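Local atomic coordinates of CRISPR-associated endonuclease Cas9 (Campylobacter jejuni subsp. jejuni serotype O:2, PDB entry 5X2H), a protein that cuts invading DNA matched by its guide RNA, using a RuvC-like and an HNH nuclease domain, as part of a bacterial adaptive immune system. Residues Trp545-Lys550 with Gln615-Lys620; Ser743-Gln748 with Leu770-His775; Glu756-Asn761 with Lys787-Asn792. One frame throughout, in Å; residues are numbered along the deposited sequence.

Contact 1. Residues Trp545-Lys550 with Gln615-Lys620; sequences WGFSAK and QKVLDK
Phe547 pushes its ring from the loop into the side of helix 615-622, where Leu618 and Val617 receive it. The closest approach is at the far part of the ring. Phe547 CE1 lies 3.6 Å from Leu618 CD2, and Phe547 CZ lies 3.8 Å from Val617 CG1. Both methyl groups meet the ring obliquely. The Phe547 and Leu618 side chains lie alongside, pointing opposite ways. With CG anti to the carbonyl carbon (chi1 -65°), Phe547 extends its ring toward the helix. Leu618 has the same first torsion (chi1 -64°), which carries its branch point to 4.2 Å between Leu618 CG and Phe547 CE1. The loop also folds over its own aromatic group. Trp545 O lies 3.7 Å above the plane of the Phe547 ring, over its centre. Arg614, just before the helix, makes a cation-pi contact with the same ring.

This is part of the third RuvC segment, and the nuclease domain has the RNase H-type fold. The loop follows helix 535-544 and leads to helix 557-566. Val617 ties the pair to the rest of that domain: it also touches Leu30 of strand 29-37 and Val563 of helix 557-566. The Phe547 side chain is about 12 Å from those of Asp14 and His558, predicted magnesium ligands, so the contact is not itself part of the metal site.

Between the two segments the contact is small. It buries 109 Å² in all, and the nearest CA atoms, those of Phe547 and Leu618, are 9.8 Å apart. The solvent side is polar or small: Gly546, Ser548 and Ala549 are exposed on the loop, as are Gln615 and Asp619 on the helix.

Contact 2. Residues Ser743-Gln748 with Leu770-His775; sequences SLILIQ and LIVSKH
Ile745 and Ile747 meet Leu770 and Val772 through branched aliphatic groups, and no flat group takes part. The His775 ring, stacked on Phe625, lies beside the contact without joining it. It also touches Tyr759, and its NE2 makes a weak hydrogen bond to Ile624 O. The amide of Gln748 lies well away from the other segment and donates through NE2 to Met752 O.

Inside the patch the contacts are made by methyl ends. Ile745 CD1 comes within 4.2 Å of Leu770 CD1. The same Ile745 CD1 is 4.3 Å from Val772 CG1. Ile747 CD1 is likewise 4.3 Å from Val772 CG1. One valine methyl therefore meets the ends of two isoleucines. Both isoleucines place CG1 between the backbone N and the carbonyl carbon (chi1 65° for Ile745). With the second torsion extended, each CD1 stretches well out from its strand.

Strands 744-748 and 769-773 are not neighbours in the sheet. Strand 756-764 runs between them and is antiparallel to both, within the six-stranded antiparallel sheet of the PI-CTD (PAM-interacting) domain. The N-to-C directions of segments 744-748 and 770-773 make an angle of 104°, with axes 9.4 Å apart. An angle this far from parallel for next-but-one strands is consistent with a strongly twisted, coiled sheet, whose concave side would bring such side chains together. Val758 of the middle strand touches both Ile745 and Val772. Beyond Val772, Ala800 and Ile803 of strand 799-804 continue the apolar layer, while Leu770 packs on Ile805.

Contact 3. Residues Glu756-Asn761 with Lys787-Asn792; sequences EFVYYN and KILFKN. With nucleotides of chain C.
Val758 overlaps both Leu789 and Phe790 with a single methyl group. Val758 CG1 is 3.7 Å from Phe790 CZ, approaching the ring at a slant, and the two side chains overlap head to tail. Toward Leu789 the meeting is tip to tip, with Val758 CG1 and Leu789 CD2 3.8 Å apart. With CG anti to the backbone N (chi1 -179°), Leu789 points CD2 at Val758. Leu789 CG also lies 4.2 Å above one face of the Phe790 ring, toward its rim. Glu756 adds a looser contact from CB to Leu789 CD2, at 4.3 Å. Its carboxylate turns to the helix: OE1 accepts from Asn785 and OE2 from Gln786.

Beyond Phe790, segment 787-792 turns polar at the surface. Lys791 NZ donates to OP1 of DG3 of chain C at 3.0 Å. Asn792 ND2 donates to OP2 of that nucleotide at 2.9 Å, in a bent bond (133°). Two side chains thus hold two oxygens of one DNA phosphate.

Leu789 and Phe790 also touch Ile803 and Ala800 of strand 799-804. Helix 784-789 and the turn after it are thereby packed on the antiparallel sheet of the PI-CTD domain, with a phosphate-binding site at the outer end.

In the fold
Contacts 2 and 3 share one sheet, strand 756-764 lying between the strands of contact 2. Contact 1 is in the RuvC part, its centre about 25 Å from that of contact 3 and about 27 Å from that of contact 2. The strands of contacts 2 and 3 also join directly: Ser743 O and Tyr760 N, 2.8 Å apart, form a probable hydrogen bond. Contact 2 is aliphatic and buried. Contact 3 shares that apolar layer through Val758 but joins strand to helix; its apolar part is buried, while Lys791 and Asn792 are exposed and meet DNA. Contact 1 is only partly buried and rests on one aromatic ring, well away from bound nucleic acid.

Contact 1. Residues Trp545-Lys550 with Gln615-Lys620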
loop_
_atom_site.group_PDB
_atom_site.type_symbol
_atom_site.label_atom_id
_atom_site.label_comp_id
_atom_site.label_asym_id
_atom_site.label_seq_id
_atom_site.Cartn_x
_atom_site.Cartn_y
_atom_site.Cartn_z
ATOM N N TRP A 545 -31.559 24.462 10.133
ATOM C CA TRP A 545 -31.885 23.998 11.475
ATOM C C TRP A 545 -30.936 24.531 12.543
ATOM O O TRP A 545 -30.929 24.003 13.660
ATOM C CB TRP A 545 -31.897 22.466 11.510
ATOM N N GLY A 546 -30.138 25.553 12.236
ATOM C CA GLY A 546 -29.253 26.150 13.214
ATOM C C GLY A 546 -28.077 25.300 13.643
ATOM O O GLY A 546 -27.294 25.746 14.489
ATOM N N PHE A 547 -27.925 24.096 13.094
ATOM C CA PHE A 547 -26.817 23.208 13.426
ATOM C C PHE A 547 -25.526 23.569 12.699
ATOM O O PHE A 547 -24.560 22.801 12.784
ATOM C CB PHE A 547 -27.184 21.758 13.094
ATOM C CG PHE A 547 -28.311 21.204 13.917
ATOM C CD1 PHE A 547 -28.312 21.332 15.296
ATOM C CD2 PHE A 547 -29.368 20.548 13.309
ATOM C CE1 PHE A 547 -29.350 20.816 16.051
ATOM C CE2 PHE A 547 -30.408 20.032 14.058
ATOM C CZ PHE A 547 -30.399 20.166 15.431
ATOM N N SER A 548 -25.488 24.709 12.003
ATOM C CA SER A 548 -24.398 24.983 11.069
ATOM C C SER A 548 -23.045 25.021 11.769
ATOM O O SER A 548 -22.040 24.559 11.217
ATOM C CB SER A 548 -24.657 26.299 10.336
ATOM O OG SER A 548 -23.668 26.533 9.349
ATOM N N ALA A 549 -22.994 25.568 12.979
ATOM C CA ALA A 549 -21.749 25.701 13.726
ATOM C C ALA A 549 -21.927 25.223 15.157
ATOM O O ALA A 549 -21.376 25.801 16.097
ATOM C CB ALA A 549 -21.244 27.141 13.698
ATOM N N LYS A 550 -22.699 24.152 15.341
ATOM C CA LYS A 550 -23.000 23.641 16.674
ATOM C C LYS A 550 -21.752 23.086 17.350
ATOM O O LYS A 550 -21.215 23.704 18.275
ATOM C CB LYS A 550 -24.086 22.564 16.599
ATOM N N GLN A 615 -34.485 20.910 20.133
ATOM C CA GLN A 615 -33.823 20.765 21.425
ATOM C C GLN A 615 -33.889 19.325 21.913
ATOM O O GLN A 615 -32.995 18.876 22.639
ATOM C CB GLN A 615 -34.449 21.709 22.452
ATOM C CG GLN A 615 -33.568 21.988 23.664
ATOM C CD GLN A 615 -32.423 22.936 23.352
ATOM O OE1 GLN A 615 -31.294 22.735 23.802
ATOM N NE2 GLN A 615 -32.713 23.983 22.585
ATOM N N LYS A 616 -34.935 18.590 21.525
ATOM C CA LYS A 616 -34.994 17.165 21.829
ATOM C C LYS A 616 -33.916 16.394 21.081
ATOM O O LYS A 616 -33.429 15.373 21.578
ATOM C CB LYS A 616 -36.378 16.612 21.489
ATOM N N VAL A 617 -33.536 16.863 19.890
ATOM C CA VAL A 617 -32.437 16.236 19.162
ATOM C C VAL A 617 -31.122 16.449 19.901
ATOM O O VAL A 617 -30.297 15.533 20.005
ATOM C CB VAL A 617 -32.380 16.772 17.718
ATOM C CG1 VAL A 617 -30.941 16.886 17.233
ATOM C CG2 VAL A 617 -33.178 15.868 16.790
ATOM N N LEU A 618 -30.910 17.652 20.439
ATOM C CA LEU A 618 -29.689 17.911 21.192
ATOM C C LEU A 618 -29.661 17.131 22.500
ATOM O O LEU A 618 -28.580 16.831 23.015
ATOM C CB LEU A 618 -29.536 19.408 21.455
ATOM C CG LEU A 618 -29.365 20.278 20.208
ATOM C CD1 LEU A 618 -29.027 21.711 20.587
ATOM C CD2 LEU A 618 -28.299 19.694 19.295
ATOM N N ASP A 619 -30.834 16.799 23.050
ATOM C CA ASP A 619 -30.878 15.943 24.230
ATOM C C ASP A 619 -30.284 14.573 23.932
ATOM O O ASP A 619 -29.567 14.003 24.762
ATOM C CB ASP A 619 -32.316 15.799 24.731
ATOM C CG ASP A 619 -32.934 17.125 25.128
ATOM O OD1 ASP A 619 -32.180 18.052 25.489
ATOM O OD2 ASP A 619 -34.177 17.240 25.080
ATOM N N LYS A 620 -30.574 14.028 22.748
ATOM C CA LYS A 620 -30.018 12.733 22.372
ATOM C C LYS A 620 -28.516 12.823 22.141
ATOM O O LYS A 620 -27.771 11.901 22.495
ATOM C CB LYS A 620 -30.721 12.208 21.121
ATOM C CG LYS A 620 -31.302 10.813 21.270
ATOM C CD LYS A 620 -32.450 10.798 22.265
ATOM C CE LYS A 620 -33.100 9.426 22.332
ATOM N NZ LYS A 620 -34.242 9.394 23.289
#

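Contact 2. Residues Ser743-Gln748 with Leu770-His775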
loop_
_atom_site.group_PDB
_atom_site.type_symbol
_atom_site.label_atom_id
_atom_site.label_comp_id
_atom_site.label_asym_id
_atom_site.label_seq_id
_atom_site.Cartn_x
_atom_site.Cartn_y
_atom_site.Cartn_z
ATOM N N SER A 743 -7.786 2.372 24.644
ATOM C CA SER A 743 -8.505 1.604 25.649
ATOM C C SER A 743 -9.305 2.546 26.537
ATOM O O SER A 743 -8.873 3.665 26.828
ATOM C CB SER A 743 -7.538 0.785 26.506
ATOM O OG SER A 743 -7.015 -0.316 25.790
ATOM N N LEU A 744 -10.478 2.091 26.969
ATOM C CA LEU A 744 -11.327 2.876 27.854
ATOM C C LEU A 744 -11.013 2.549 29.307
ATOM O O LEU A 744 -11.065 1.383 29.713
ATOM C CB LEU A 744 -12.804 2.610 27.573
ATOM C CG LEU A 744 -13.748 3.413 28.467
ATOM C CD1 LEU A 744 -13.599 4.897 28.175
ATOM C CD2 LEU A 744 -15.193 2.959 28.292
ATOM N N ILE A 745 -10.699 3.580 30.091
ATOM C CA ILE A 745 -10.356 3.399 31.493
ATOM C C ILE A 745 -11.136 4.393 32.343
ATOM O O ILE A 745 -11.575 5.445 31.876
ATOM C CB ILE A 745 -8.840 3.550 31.748
ATOM C CG1 ILE A 745 -8.386 4.980 31.444
ATOM C CG2 ILE A 745 -8.055 2.538 30.913
ATOM C CD1 ILE A 745 -6.906 5.225 31.673
ATOM N N LEU A 746 -11.306 4.030 33.612
ATOM C CA LEU A 746 -11.926 4.880 34.619
ATOM C C LEU A 746 -10.866 5.214 35.657
ATOM O O LEU A 746 -10.331 4.310 36.308
ATOM C CB LEU A 746 -13.116 4.176 35.272
ATOM C CG LEU A 746 -13.844 4.936 36.380
ATOM C CD1 LEU A 746 -14.833 5.931 35.788
ATOM C CD2 LEU A 746 -14.539 3.966 37.319
ATOM N N ILE A 747 -10.553 6.502 35.804
ATOM C CA ILE A 747 -9.479 6.925 36.691
ATOM C C ILE A 747 -9.971 8.022 37.622
ATOM O O ILE A 747 -10.927 8.744 37.331
ATOM C CB ILE A 747 -8.230 7.411 35.925
ATOM C CG1 ILE A 747 -8.573 8.610 35.041
ATOM C CG2 ILE A 747 -7.634 6.287 35.105
ATOM C CD1 ILE A 747 -7.361 9.224 34.377
ATOM N N GLN A 748 -9.284 8.140 38.758
ATOM C CA GLN A 748 -9.560 9.190 39.728
ATOM C C GLN A 748 -8.289 9.464 40.518
ATOM O O GLN A 748 -7.682 8.534 41.059
ATOM C CB GLN A 748 -10.700 8.791 40.674
ATOM C CG GLN A 748 -11.072 9.866 41.684
ATOM C CD GLN A 748 -12.138 9.402 42.663
ATOM O OE1 GLN A 748 -12.534 8.236 42.659
ATOM N NE2 GLN A 748 -12.608 10.315 43.506
ATOM N N LEU A 770 0.442 8.992 32.371
ATOM C CA LEU A 770 -0.512 8.720 31.310
ATOM C C LEU A 770 -0.858 9.991 30.549
ATOM O O LEU A 770 -0.810 11.100 31.090
ATOM C CB LEU A 770 -1.806 8.116 31.861
ATOM C CG LEU A 770 -1.766 6.771 32.580
ATOM C CD1 LEU A 770 -3.150 6.441 33.128
ATOM C CD2 LEU A 770 -1.266 5.658 31.675
ATOM N N ILE A 771 -1.211 9.806 29.281
ATOM C CA ILE A 771 -1.908 10.804 28.484
ATOM C C ILE A 771 -3.301 10.252 28.218
ATOM O O ILE A 771 -3.442 9.127 27.722
ATOM C CB ILE A 771 -1.171 11.105 27.170
ATOM C CG1 ILE A 771 0.165 11.807 27.444
ATOM C CG2 ILE A 771 -2.056 11.924 26.237
ATOM C CD1 ILE A 771 1.039 11.978 26.194
ATOM N N VAL A 772 -4.330 11.021 28.575
ATOM C CA VAL A 772 -5.713 10.597 28.402
ATOM C C VAL A 772 -6.493 11.727 27.744
ATOM O O VAL A 772 -6.074 12.887 27.744
ATOM C CB VAL A 772 -6.380 10.188 29.737
ATOM C CG1 VAL A 772 -5.556 9.128 30.456
ATOM C CG2 VAL A 772 -6.585 11.400 30.624
ATOM N N SER A 773 -7.647 11.376 27.183
ATOM C CA SER A 773 -8.459 12.337 26.453
ATOM C C SER A 773 -9.933 12.084 26.729
ATOM O O SER A 773 -10.335 10.991 27.138
ATOM C CB SER A 773 -8.181 12.274 24.945
ATOM O OG SER A 773 -8.412 10.970 24.451
ATOM N N LYS A 774 -10.736 13.118 26.505
ATOM C CA LYS A 774 -12.175 13.027 26.695
ATOM C C LYS A 774 -12.820 12.426 25.454
ATOM O O LYS A 774 -12.397 12.701 24.330
ATOM C CB LYS A 774 -12.756 14.411 26.991
ATOM C CG LYS A 774 -14.228 14.420 27.381
ATOM C CD LYS A 774 -14.591 15.734 28.058
ATOM C CE LYS A 774 -16.067 15.811 28.407
ATOM N NZ LYS A 774 -16.899 16.155 27.226
ATOM N N HIS A 775 -13.858 11.611 25.668
ATOM C CA HIS A 775 -14.411 10.798 24.586
ATOM C C HIS A 775 -14.843 11.658 23.402
ATOM O O HIS A 775 -14.502 11.364 22.251
ATOM C CB HIS A 775 -15.580 9.953 25.103
ATOM C CG HIS A 775 -16.824 10.738 25.380
ATOM N ND1 HIS A 775 -17.013 11.448 26.546
ATOM C CD2 HIS A 775 -17.940 10.932 24.637
ATOM C CE1 HIS A 775 -18.193 12.043 26.511
ATOM N NE2 HIS A 775 -18.776 11.745 25.365
#

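Contact 3. Residues Glu756-Asn761 with Lys787-Asn792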
loop_
_atom_site.group_PDB
_atom_site.type_symbol
_atom_site.label_atom_id
_atom_site.label_comp_id
_atom_site.label_asym_id
_atom_site.label_seq_id
_atom_site.Cartn_x
_atom_site.Cartn_y
_atom_site.Cartn_z
ATOM N N GLU A 756 -13.587 9.444 36.470
ATOM C CA GLU A 756 -13.980 9.869 35.134
ATOM C C GLU A 756 -13.580 8.818 34.111
ATOM O O GLU A 756 -12.476 8.267 34.172
ATOM C CB GLU A 756 -13.346 11.216 34.762
ATOM C CG GLU A 756 -13.874 12.403 35.557
ATOM C CD GLU A 756 -15.326 12.724 35.252
ATOM O OE1 GLU A 756 -15.995 13.326 36.116
ATOM O OE2 GLU A 756 -15.801 12.379 34.149
ATOM N N PHE A 757 -14.487 8.544 33.175
ATOM C CA PHE A 757 -14.172 7.713 32.020
ATOM C C PHE A 757 -13.341 8.524 31.036
ATOM O O PHE A 757 -13.761 9.602 30.601
ATOM C CB PHE A 757 -15.447 7.211 31.347
ATOM C CG PHE A 757 -16.192 6.177 32.141
ATOM C CD1 PHE A 757 -15.778 4.855 32.137
ATOM C CD2 PHE A 757 -17.313 6.524 32.880
ATOM C CE1 PHE A 757 -16.465 3.896 32.860
ATOM C CE2 PHE A 757 -18.002 5.569 33.606
ATOM C CZ PHE A 757 -17.579 4.253 33.592
ATOM N N VAL A 758 -12.162 8.011 30.687
ATOM C CA VAL A 758 -11.284 8.650 29.716
ATOM C C VAL A 758 -10.717 7.576 28.800
ATOM O O VAL A 758 -10.703 6.388 29.129
ATOM C CB VAL A 758 -10.133 9.434 30.387
ATOM C CG1 VAL A 758 -10.681 10.558 31.268
ATOM C CG2 VAL A 758 -9.251 8.490 31.192
ATOM N N TYR A 759 -10.248 8.009 27.633
ATOM C CA TYR A 759 -9.540 7.125 26.716
ATOM C C TYR A 759 -8.046 7.202 27.005
ATOM O O TYR A 759 -7.472 8.296 27.043
ATOM C CB TYR A 759 -9.824 7.496 25.261
ATOM C CG TYR A 759 -11.117 6.934 24.717
ATOM C CD1 TYR A 759 -11.264 5.571 24.490
ATOM C CD2 TYR A 759 -12.184 7.766 24.414
ATOM C CE1 TYR A 759 -12.446 5.053 23.986
ATOM C CE2 TYR A 759 -13.366 7.259 23.908
ATOM C CZ TYR A 759 -13.491 5.903 23.696
ATOM O OH TYR A 759 -14.668 5.398 23.196
ATOM N N TYR A 760 -7.427 6.048 27.223
ATOM C CA TYR A 760 -5.978 5.982 27.345
ATOM C C TYR A 760 -5.342 6.243 25.986
ATOM O O TYR A 760 -5.747 5.656 24.979
ATOM C CB TYR A 760 -5.562 4.613 27.890
ATOM C CG TYR A 760 -4.106 4.260 27.675
ATOM C CD1 TYR A 760 -3.138 4.612 28.606
ATOM C CD2 TYR A 760 -3.703 3.559 26.545
ATOM C CE1 TYR A 760 -1.808 4.286 28.412
ATOM C CE2 TYR A 760 -2.379 3.231 26.339
ATOM C CZ TYR A 760 -1.436 3.596 27.273
ATOM O OH TYR A 760 -0.117 3.267 27.065
ATOM N N ASN A 761 -4.352 7.134 25.952
ATOM C CA ASN A 761 -3.652 7.475 24.715
ATOM C C ASN A 761 -2.204 7.025 24.694
ATOM O O ASN A 761 -1.727 6.550 23.662
ATOM C CB ASN A 761 -3.700 8.988 24.468
ATOM C CG ASN A 761 -5.080 9.474 24.084
ATOM O OD1 ASN A 761 -5.925 8.700 23.634
ATOM N ND2 ASN A 761 -5.315 10.766 24.254
ATOM N N LYS A 787 -12.806 19.428 35.000
ATOM C CA LYS A 787 -11.822 20.500 34.905
ATOM C C LYS A 787 -10.626 20.238 35.810
ATOM O O LYS A 787 -9.522 20.720 35.532
ATOM C CB LYS A 787 -12.463 21.844 35.246
ATOM C CG LYS A 787 -13.461 22.335 34.209
ATOM C CD LYS A 787 -14.036 23.694 34.586
ATOM C CE LYS A 787 -15.088 24.144 33.584
ATOM N NZ LYS A 787 -15.576 25.524 33.858
ATOM N N ILE A 788 -10.822 19.478 36.889
ATOM C CA ILE A 788 -9.700 19.090 37.739
ATOM C C ILE A 788 -8.736 18.204 36.963
ATOM O O ILE A 788 -7.515 18.401 36.993
ATOM C CB ILE A 788 -10.210 18.383 39.007
ATOM C CG1 ILE A 788 -10.984 19.366 39.888
ATOM C CG2 ILE A 788 -9.052 17.740 39.762
ATOM C CD1 ILE A 788 -11.574 18.733 41.120
ATOM N N LEU A 789 -9.276 17.212 36.255
ATOM C CA LEU A 789 -8.444 16.295 35.489
ATOM C C LEU A 789 -7.922 16.945 34.214
ATOM O O LEU A 789 -6.744 16.789 33.874
ATOM C CB LEU A 789 -9.237 15.030 35.155
ATOM C CG LEU A 789 -8.474 13.967 34.366
ATOM C CD1 LEU A 789 -7.278 13.491 35.172
ATOM C CD2 LEU A 789 -9.384 12.799 33.993
ATOM N N PHE A 790 -8.778 17.670 33.500
ATOM C CA PHE A 790 -8.395 18.319 32.246
ATOM C C PHE A 790 -8.145 19.810 32.471
ATOM O O PHE A 790 -8.784 20.678 31.875
ATOM C CB PHE A 790 -9.463 18.091 31.184
ATOM C CG PHE A 790 -9.660 16.649 30.821
ATOM C CD1 PHE A 790 -8.789 16.018 29.948
ATOM C CD2 PHE A 790 -10.721 15.928 31.343
ATOM C CE1 PHE A 790 -8.970 14.689 29.610
ATOM C CE2 PHE A 790 -10.909 14.602 31.005
ATOM C CZ PHE A 790 -10.030 13.982 30.137
ATOM N N LYS A 791 -7.177 20.091 33.348
ATOM C CA LYS A 791 -6.868 21.461 33.737
ATOM C C LYS A 791 -6.334 22.303 32.584
ATOM O O LYS A 791 -6.400 23.534 32.653
ATOM C CB LYS A 791 -5.859 21.450 34.884
ATOM C CG LYS A 791 -4.895 20.270 34.830
ATOM C CD LYS A 791 -3.564 20.585 35.494
ATOM C CE LYS A 791 -3.737 21.019 36.938
ATOM N NZ LYS A 791 -2.429 21.391 37.547
ATOM N N ASN A 792 -5.813 21.675 31.529
ATOM C CA ASN A 792 -5.213 22.393 30.412
ATOM C C ASN A 792 -6.058 22.316 29.145
ATOM O O ASN A 792 -5.550 22.567 28.047
ATOM C CB ASN A 792 -3.806 21.859 30.139
ATOM C CG ASN A 792 -2.898 21.987 31.340
ATOM O OD1 ASN A 792 -2.913 23.002 32.035
ATOM N ND2 ASN A 792 -2.112 20.950 31.604
ATOM P P DG C 3 0.018 20.272 34.671
ATOM O OP1 DG C 3 -0.523 21.546 35.199
ATOM O OP2 DG C 3 -0.766 19.462 33.709
ATOM O "O5'" DG C 3 1.437 20.547 33.990
ATOM C "C5'" DG C 3 2.353 21.434 34.602
ATOM C "C4'" DG C 3 3.358 21.945 33.589
ATOM O "O4'" DG C 3 4.404 20.958 33.399
ATOM C "C3'" DG C 3 2.787 22.233 32.199
ATOM O "O3'" DG C 3 3.348 23.440 31.697
ATOM C "C2'" DG C 3 3.229 21.017 31.382
ATOM C "C1'" DG C 3 4.567 20.694 32.024
ATOM N N9 DG C 3 4.975 19.300 31.877
ATOM C C8 DG C 3 4.203 18.182 32.083
ATOM N N7 DG C 3 4.849 17.066 31.895
ATOM C C5 DG C 3 6.131 17.469 31.544
ATOM C C6 DG C 3 7.274 16.699 31.224
ATOM O O6 DG C 3 7.383 15.466 31.179
ATOM N N1 DG C 3 8.372 17.507 30.931
ATOM C C2 DG C 3 8.363 18.883 30.949
ATOM N N2 DG C 3 9.518 19.494 30.641
ATOM N N3 DG C 3 7.300 19.611 31.247
ATOM C C4 DG C 3 6.224 18.840 31.532
#